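L-lysine 6-oxidase (Marinomonas mediterranea, PDB 3WEU) oxidises the epsilon-amino group of L-lysine with a cysteine tryptophylquinone cofactor, releasing ammonium and the hydrogen peroxide that makes it antibacterial. Local coordinates at residues E152-I155 / N156-P159; Y328-S332 / A333-A337; Q473-A476 / Y477-N481. All coordinates share one frame; numbering follows the deposited sequence.

In the fold
The three contacts are local turns and helix starts that follow one another along the chain, with centres 29 to 36 Å from the centre of the chain; contacts 1 and 2 are at the surface, contact 3 is partly buried. Contacts 1 and 3 are neighbours: their centres are 17 Å apart and their nearest atoms about 6 Å apart, without touching, although one belongs to the N-terminal and the other to the C-terminal family region. Contact 2 stands on the opposite side of the chain's centre from contact 1, about 61 Å from it and 58 Å from contact 3, centre to centre. None of them includes C516 or W581, the cross-linked pair that forms the quinone cofactor.

Contact 1: residues E152-I155 / N156-P159; sequences EISI and NNIP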
loop_
_atom_site.group_PDB
_atom_site.type_symbol
_atom_site.label_atom_id
_atom_site.label_comp_id
_atom_site.label_asym_id
_atom_site.label_seq_id
_atom_site.Cartn_x
_atom_site.Cartn_y
_atom_site.Cartn_z
ATOM N N GLU A 152 -29.668 -25.335 -8.707
ATOM C CA GLU A 152 -28.710 -24.262 -8.492
ATOM C C GLU A 152 -28.554 -23.441 -9.763
ATOM O O GLU A 152 -28.604 -23.952 -10.895
ATOM C CB GLU A 152 -27.380 -24.871 -8.073
ATOM C CG GLU A 152 -26.454 -23.916 -7.366
ATOM C CD GLU A 152 -26.963 -23.375 -6.008
ATOM O OE1 GLU A 152 -27.998 -23.908 -5.483
ATOM O OE2 GLU A 152 -26.211 -22.519 -5.438
ATOM N N ILE A 153 -28.360 -22.152 -9.608
ATOM C CA ILE A 153 -27.902 -21.340 -10.743
ATOM C C ILE A 153 -26.383 -21.388 -10.702
ATOM O O ILE A 153 -25.689 -20.460 -10.280
ATOM C CB ILE A 153 -28.442 -19.891 -10.658
ATOM C CG1 ILE A 153 -29.961 -19.830 -10.465
ATOM C CG2 ILE A 153 -28.120 -19.089 -11.897
ATOM C CD1 ILE A 153 -30.402 -18.437 -9.965
ATOM N N SER A 154 -25.825 -22.478 -11.228
ATOM C CA SER A 154 -24.429 -22.805 -11.010
ATOM C C SER A 154 -23.593 -22.718 -12.282
ATOM O O SER A 154 -24.120 -22.941 -13.350
ATOM C CB SER A 154 -24.356 -24.243 -10.530
ATOM O OG SER A 154 -23.038 -24.701 -10.464
ATOM N N ILE A 155 -22.296 -22.544 -12.104
ATOM C CA ILE A 155 -21.350 -22.594 -13.236
ATOM C C ILE A 155 -21.277 -23.990 -13.746
ATOM O O ILE A 155 -20.853 -24.170 -14.852
ATOM C CB ILE A 155 -19.947 -22.127 -12.895
ATOM C CG1 ILE A 155 -19.261 -23.048 -11.900
ATOM C CG2 ILE A 155 -20.016 -20.678 -12.469
ATOM C CD1 ILE A 155 -17.783 -22.726 -11.704
ATOM N N ASN A 156 -21.761 -24.955 -12.965
ATOM C CA ASN A 156 -21.733 -26.377 -13.398
ATOM C C ASN A 156 -23.030 -26.884 -14.057
ATOM O O ASN A 156 -23.119 -28.034 -14.409
ATOM C CB ASN A 156 -21.356 -27.236 -12.195
ATOM C CG ASN A 156 -19.960 -26.927 -11.707
ATOM O OD1 ASN A 156 -19.067 -26.729 -12.505
ATOM N ND2 ASN A 156 -19.762 -26.850 -10.409
ATOM N N ASN A 157 -24.049 -26.063 -14.280
ATOM C CA ASN A 157 -25.276 -26.572 -14.959
ATOM C C ASN A 157 -25.839 -25.535 -15.915
ATOM O O ASN A 157 -27.018 -25.308 -16.067
ATOM C CB ASN A 157 -26.253 -27.078 -13.901
ATOM C CG ASN A 157 -26.809 -25.951 -13.040
ATOM O OD1 ASN A 157 -26.329 -24.792 -13.098
ATOM N ND2 ASN A 157 -27.909 -26.254 -12.353
ATOM N N ILE A 158 -24.920 -24.855 -16.580
ATOM C CA ILE A 158 -25.305 -23.854 -17.533
ATOM C C ILE A 158 -25.910 -24.652 -18.663
ATOM O O ILE A 158 -25.255 -25.530 -19.162
ATOM C CB ILE A 158 -24.057 -23.109 -18.074
ATOM C CG1 ILE A 158 -23.432 -22.260 -16.983
ATOM C CG2 ILE A 158 -24.433 -22.295 -19.327
ATOM C CD1 ILE A 158 -21.991 -21.893 -17.245
ATOM N N PRO A 159 -27.130 -24.348 -19.086
ATOM C CA PRO A 159 -27.684 -25.099 -20.211
ATOM C C PRO A 159 -26.871 -24.991 -21.520
ATOM O O PRO A 159 -26.276 -23.957 -21.798
ATOM C CB PRO A 159 -29.074 -24.520 -20.410
ATOM C CG PRO A 159 -29.257 -23.504 -19.329
ATOM C CD PRO A 159 -27.993 -23.260 -18.619
HETATM O O HOH W 1 -22.139 -25.697 -16.859
#
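S154 and N157 are the ends of a type I beta turn that leads on from strand 150-154, closed by the bond from N157 N to S154 O, 3.3 Å long and nearly straight at 174°. That carbonyl is approached from above its plane, not along a lone pair. The side chain of N157 then reaches back to the strand. With chi1 at 68°, its CG is flanked by both arms of its own backbone, which brings the amide against the backbone of 152-154 and lets it bond at both ends: ND2 donates to E152 O at 2.8 Å, the acceptor lying in the amide plane, while OD1 accepts from S154 N at 3.0 Å. These two bonds fix the rotation of the amide. S154 answers from within the turn, its OG taking the N-H of N156 at 2.8 Å. The side chains of I155 and N156 run side by side, with CG1 of I155 and OD1 of N156 3.7 Å apart. I158 CD1 comes to 3.5 Å from I155 O, and a water donates to I155 O and accepts from I158 N. Two acceptors, S154 O and N157 OD1, lie only 2.9 Å apart; R142 NH2 donates to both, and its positive charge probably offsets their repulsion. The carboxylate of E152 turns elsewhere, to T184, S181 and Y199. The antiparallel pairing of strand 150-154 with the segment around strand 181-187 continues through I155 to E180, while from strand 137-145 R142 lies against I153 and I158, and L139 against I155.

Contact 2: residues Y328-S332 / A333-A337; sequences YRDGS and AANKA
The amide of N335 spans the turn to the backbone of D330, where ND2 donates to D330 O at 2.9 Å. This bond is nearly straight (173°), lies in the carbonyl plane on a lone pair, and also falls within the plane of the amide itself, so both flat groups are well aligned for it. Alongside, the carboxylate of D330 rests against the aliphatic base of N335, with D330 OD2 3.5 Å from N335 CB; the carboxylate and amide planes are 21° apart. Both side chains extend anti to their own backbone N, D330 exactly so at 180°, which carries the D330 carboxylate alongside N335 CB and the N335 amide to D330 O. The next layer holds D330 in place. Its OD1 is gripped twice by S332: the backbone N donates at 2.8 Å, completing an Asx turn, and the hydroxyl OG donates at 2.8 Å to the lone pair on the side of OD2. The main chain adds a bond from N335 N to S332 O, 3.0 Å long, which approaches from above the carbonyl plane. Further out, R339 also donates to S332 O, N338 donates to N335 OD1, and ND2 has a second, weak bond to D327 O. The extended side chain of K336 ends in a salt bridge with E418. The contact therefore marks the lead-in to helix 336-344, where an aspartate and an asparagine tie down the backbone of the preceding loop. Two donors on one carboxylate oxygen would favour the ionised form of D330, and the buried amide of N335 has partners for both its oxygen and its nitrogen, the second bond of ND2 being weak.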
loop_
_atom_site.group_PDB
_atom_site.type_symbol
_atom_site.label_atom_id
_atom_site.label_comp_id
_atom_site.label_asym_id
_atom_site.label_seq_id
_atom_site.Cartn_x
_atom_site.Cartn_y
_atom_site.Cartn_z
ATOM N N TYR A 328 -52.651 14.852 15.597
ATOM C CA TYR A 328 -52.414 14.694 14.165
ATOM C C TYR A 328 -53.724 14.312 13.432
ATOM O O TYR A 328 -53.827 14.539 12.226
ATOM C CB TYR A 328 -51.239 13.711 13.831
ATOM C CG TYR A 328 -49.879 14.091 14.454
ATOM C CD1 TYR A 328 -49.510 15.435 14.716
ATOM C CD2 TYR A 328 -49.010 13.125 14.911
ATOM C CE1 TYR A 328 -48.285 15.744 15.344
ATOM C CE2 TYR A 328 -47.777 13.445 15.505
ATOM C CZ TYR A 328 -47.431 14.699 15.713
ATOM O OH TYR A 328 -46.250 14.914 16.324
ATOM N N ARG A 329 -54.747 13.802 14.134
ATOM C CA ARG A 329 -55.968 13.352 13.494
ATOM C C ARG A 329 -57.001 14.453 13.450
ATOM O O ARG A 329 -58.005 14.313 12.803
ATOM C CB ARG A 329 -56.541 12.121 14.241
ATOM C CG ARG A 329 -55.668 10.879 14.060
ATOM C CD ARG A 329 -56.199 9.624 14.835
ATOM N NE ARG A 329 -55.343 8.434 14.589
ATOM C CZ ARG A 329 -54.205 8.144 15.243
ATOM N NH1 ARG A 329 -53.739 8.912 16.225
ATOM N NH2 ARG A 329 -53.465 7.078 14.877
ATOM N N ASP A 330 -56.770 15.559 14.134
ATOM C CA ASP A 330 -57.697 16.716 14.102
ATOM C C ASP A 330 -57.579 17.522 12.811
ATOM O O ASP A 330 -56.639 18.248 12.613
ATOM C CB ASP A 330 -57.504 17.536 15.363
ATOM C CG ASP A 330 -58.403 18.773 15.448
ATOM O OD1 ASP A 330 -59.138 19.101 14.549
ATOM O OD2 ASP A 330 -58.306 19.471 16.425
ATOM N N GLY A 331 -58.560 17.361 11.910
ATOM C CA GLY A 331 -58.689 18.034 10.658
ATOM C C GLY A 331 -59.291 19.411 10.704
ATOM O O GLY A 331 -59.330 20.078 9.691
ATOM N N SER A 332 -59.574 19.886 11.903
ATOM C CA SER A 332 -60.339 21.141 12.048
ATOM C C SER A 332 -59.553 22.375 11.774
ATOM O O SER A 332 -58.328 22.372 11.906
ATOM C CB SER A 332 -60.931 21.223 13.437
ATOM O OG SER A 332 -60.042 21.722 14.418
ATOM N N ALA A 333 -60.251 23.476 11.446
ATOM C CA ALA A 333 -59.579 24.724 11.232
ATOM C C ALA A 333 -58.779 25.192 12.444
ATOM O O ALA A 333 -57.739 25.797 12.297
ATOM C CB ALA A 333 -60.586 25.805 10.763
ATOM N N ALA A 334 -59.250 24.944 13.665
ATOM C CA ALA A 334 -58.514 25.357 14.837
ATOM C C ALA A 334 -57.109 24.694 14.889
ATOM O O ALA A 334 -56.227 25.189 15.563
ATOM C CB ALA A 334 -59.261 24.930 16.097
ATOM N N ASN A 335 -56.997 23.514 14.303
ATOM C CA ASN A 335 -55.690 22.779 14.336
ATOM C C ASN A 335 -54.877 22.977 13.089
ATOM O O ASN A 335 -53.787 22.410 12.973
ATOM C CB ASN A 335 -55.972 21.294 14.514
ATOM C CG ASN A 335 -54.765 20.509 14.991
ATOM O OD1 ASN A 335 -53.991 20.964 15.843
ATOM N ND2 ASN A 335 -54.618 19.322 14.460
ATOM N N LYS A 336 -55.383 23.744 12.130
ATOM C CA LYS A 336 -54.690 23.912 10.861
ATOM C C LYS A 336 -53.296 24.572 10.979
ATOM O O LYS A 336 -52.363 24.132 10.317
ATOM C CB LYS A 336 -55.535 24.661 9.859
ATOM C CG LYS A 336 -54.922 24.825 8.484
ATOM C CD LYS A 336 -55.884 25.357 7.401
ATOM C CE LYS A 336 -55.117 25.650 6.141
ATOM N NZ LYS A 336 -55.985 26.299 5.123
ATOM N N ALA A 337 -53.164 25.625 11.749
ATOM C CA ALA A 337 -51.865 26.289 11.865
ATOM C C ALA A 337 -50.818 25.277 12.377
ATOM O O ALA A 337 -49.707 25.293 11.862
ATOM C CB ALA A 337 -51.914 27.521 12.771
#

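Contact 3: residues Q473-A476 / Y477-N481; sequences QDKA and YFDVN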
loop_
_atom_site.group_PDB
_atom_site.type_symbol
_atom_site.label_atom_id
_atom_site.label_comp_id
_atom_site.label_asym_id
_atom_site.label_seq_id
_atom_site.Cartn_x
_atom_site.Cartn_y
_atom_site.Cartn_z
ATOM N N GLN A 473 -36.823 -8.068 -24.665
ATOM C CA GLN A 473 -36.624 -9.427 -25.265
ATOM C C GLN A 473 -36.948 -10.593 -24.367
ATOM O O GLN A 473 -37.590 -10.492 -23.322
ATOM C CB GLN A 473 -35.150 -9.601 -25.711
ATOM C CG GLN A 473 -34.482 -8.470 -26.476
ATOM C CD GLN A 473 -34.279 -8.792 -27.948
ATOM O OE1 GLN A 473 -34.968 -9.621 -28.507
ATOM N NE2 GLN A 473 -33.314 -8.148 -28.569
ATOM N N ASP A 474 -36.397 -11.753 -24.723
ATOM C CA ASP A 474 -36.903 -13.003 -24.199
ATOM C C ASP A 474 -35.829 -14.076 -24.256
ATOM O O ASP A 474 -34.672 -13.842 -24.693
ATOM C CB ASP A 474 -38.131 -13.433 -24.991
ATOM C CG ASP A 474 -37.779 -13.807 -26.444
ATOM O OD1 ASP A 474 -36.584 -13.928 -26.842
ATOM O OD2 ASP A 474 -38.731 -13.972 -27.204
ATOM N N LYS A 475 -36.170 -15.244 -23.683
ATOM C CA LYS A 475 -35.202 -16.292 -23.467
ATOM C C LYS A 475 -34.498 -16.649 -24.801
ATOM O O LYS A 475 -33.277 -16.743 -24.865
ATOM C CB LYS A 475 -35.883 -17.554 -22.863
ATOM C CG LYS A 475 -34.998 -18.768 -22.900
ATOM C CD LYS A 475 -35.616 -19.950 -22.141
ATOM C CE LYS A 475 -34.625 -21.100 -21.994
ATOM N NZ LYS A 475 -34.176 -21.641 -23.328
ATOM N N ALA A 476 -35.255 -16.810 -25.865
ATOM C CA ALA A 476 -34.624 -17.250 -27.171
ATOM C C ALA A 476 -33.553 -16.230 -27.639
ATOM O O ALA A 476 -32.432 -16.595 -28.090
ATOM C CB ALA A 476 -35.703 -17.437 -28.225
ATOM N N TYR A 477 -33.845 -14.935 -27.437
ATOM C CA TYR A 477 -32.858 -13.889 -27.788
ATOM C C TYR A 477 -31.569 -14.054 -27.009
ATOM O O TYR A 477 -30.455 -14.126 -27.552
ATOM C CB TYR A 477 -33.466 -12.469 -27.652
ATOM C CG TYR A 477 -32.383 -11.452 -27.815
ATOM C CD1 TYR A 477 -32.027 -10.962 -29.068
ATOM C CD2 TYR A 477 -31.650 -11.021 -26.722
ATOM C CE1 TYR A 477 -30.948 -10.093 -29.203
ATOM C CE2 TYR A 477 -30.598 -10.148 -26.846
ATOM C CZ TYR A 477 -30.247 -9.668 -28.090
ATOM O OH TYR A 477 -29.143 -8.821 -28.190
ATOM N N PHE A 478 -31.667 -14.145 -25.678
ATOM C CA PHE A 478 -30.478 -14.210 -24.884
ATOM C C PHE A 478 -29.711 -15.498 -25.027
ATOM O O PHE A 478 -28.448 -15.489 -24.874
ATOM C CB PHE A 478 -30.798 -13.916 -23.387
ATOM C CG PHE A 478 -31.412 -12.558 -23.172
ATOM C CD1 PHE A 478 -30.673 -11.386 -23.454
ATOM C CD2 PHE A 478 -32.654 -12.437 -22.632
ATOM C CE1 PHE A 478 -31.231 -10.149 -23.312
ATOM C CE2 PHE A 478 -33.214 -11.189 -22.442
ATOM C CZ PHE A 478 -32.504 -10.045 -22.795
ATOM N N ASP A 479 -30.440 -16.595 -25.232
ATOM C CA ASP A 479 -29.835 -17.916 -25.488
ATOM C C ASP A 479 -28.708 -17.757 -26.550
ATOM O O ASP A 479 -27.551 -18.226 -26.374
ATOM C CB ASP A 479 -30.934 -18.908 -25.951
ATOM C CG ASP A 479 -31.577 -19.685 -24.777
ATOM O OD1 ASP A 479 -31.133 -19.550 -23.588
ATOM O OD2 ASP A 479 -32.524 -20.442 -25.036
ATOM N N VAL A 480 -29.041 -17.021 -27.609
ATOM C CA VAL A 480 -28.143 -16.866 -28.779
ATOM C C VAL A 480 -27.134 -15.738 -28.647
ATOM O O VAL A 480 -25.975 -15.904 -29.021
ATOM C CB VAL A 480 -28.996 -16.678 -30.046
ATOM C CG1 VAL A 480 -28.164 -16.272 -31.290
ATOM C CG2 VAL A 480 -29.815 -17.952 -30.252
ATOM N N ASN A 481 -27.549 -14.640 -28.013
ATOM C CA ASN A 481 -26.759 -13.398 -27.995
ATOM C C ASN A 481 -26.111 -13.010 -26.700
ATOM O O ASN A 481 -25.194 -12.196 -26.635
ATOM C CB ASN A 481 -27.738 -12.308 -28.410
ATOM C CG ASN A 481 -28.301 -12.565 -29.793
ATOM O OD1 ASN A 481 -29.475 -12.860 -30.003
ATOM N ND2 ASN A 481 -27.438 -12.465 -30.736
HETATM O O HOH W 2 -31.666 -17.014 -22.357
#
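Q473 lays its amide over one face of the Y477 ring, the two planes 21° apart and stacked, with NE2 of Q473 3.1 Å from CE1 of Y477. The glutamine chain bends at chi2 (-108°), which folds its end back over the ring, and CG makes a CH-pi contact with the same face, 4.1 Å from the ring centroid. The tyrosine ring stands out from the helix and leans toward its C-terminal end. D474 takes N-H groups from two successive residues at the helix start: OD1 accepts from Y477 N at 3.0 Å, the N-cap bond, met nearly along the C-O axis, and D474 O accepts from F478 N at 3.2 Å. K475 runs nearly straight through chi3 and kinks only at chi4 (-61°), the last bend, to set NZ 2.7 Å from D479 OD2 in a salt bridge that uses the syn lone pair of that oxygen. A water bridges the other carboxylate oxygen, OD1 of D479, to K475 O. K475 O thereby serves two donors, for the N-H of D479 also reaches it at 2.9 Å in the regular i to i+4 bond. The F478 ring swings back toward the start of the helix, its CD2 3.2 Å from D474 O, and packs on Y162, L483 and E497. A backbone hydrogen bond between D479 and L163 and contact with Y162 tie this part of the chain to the N-terminal region. The whole is a short helix, 475-481, capped at its N-terminus by D474, with an i to i+4 lysine-aspartate salt bridge on its side.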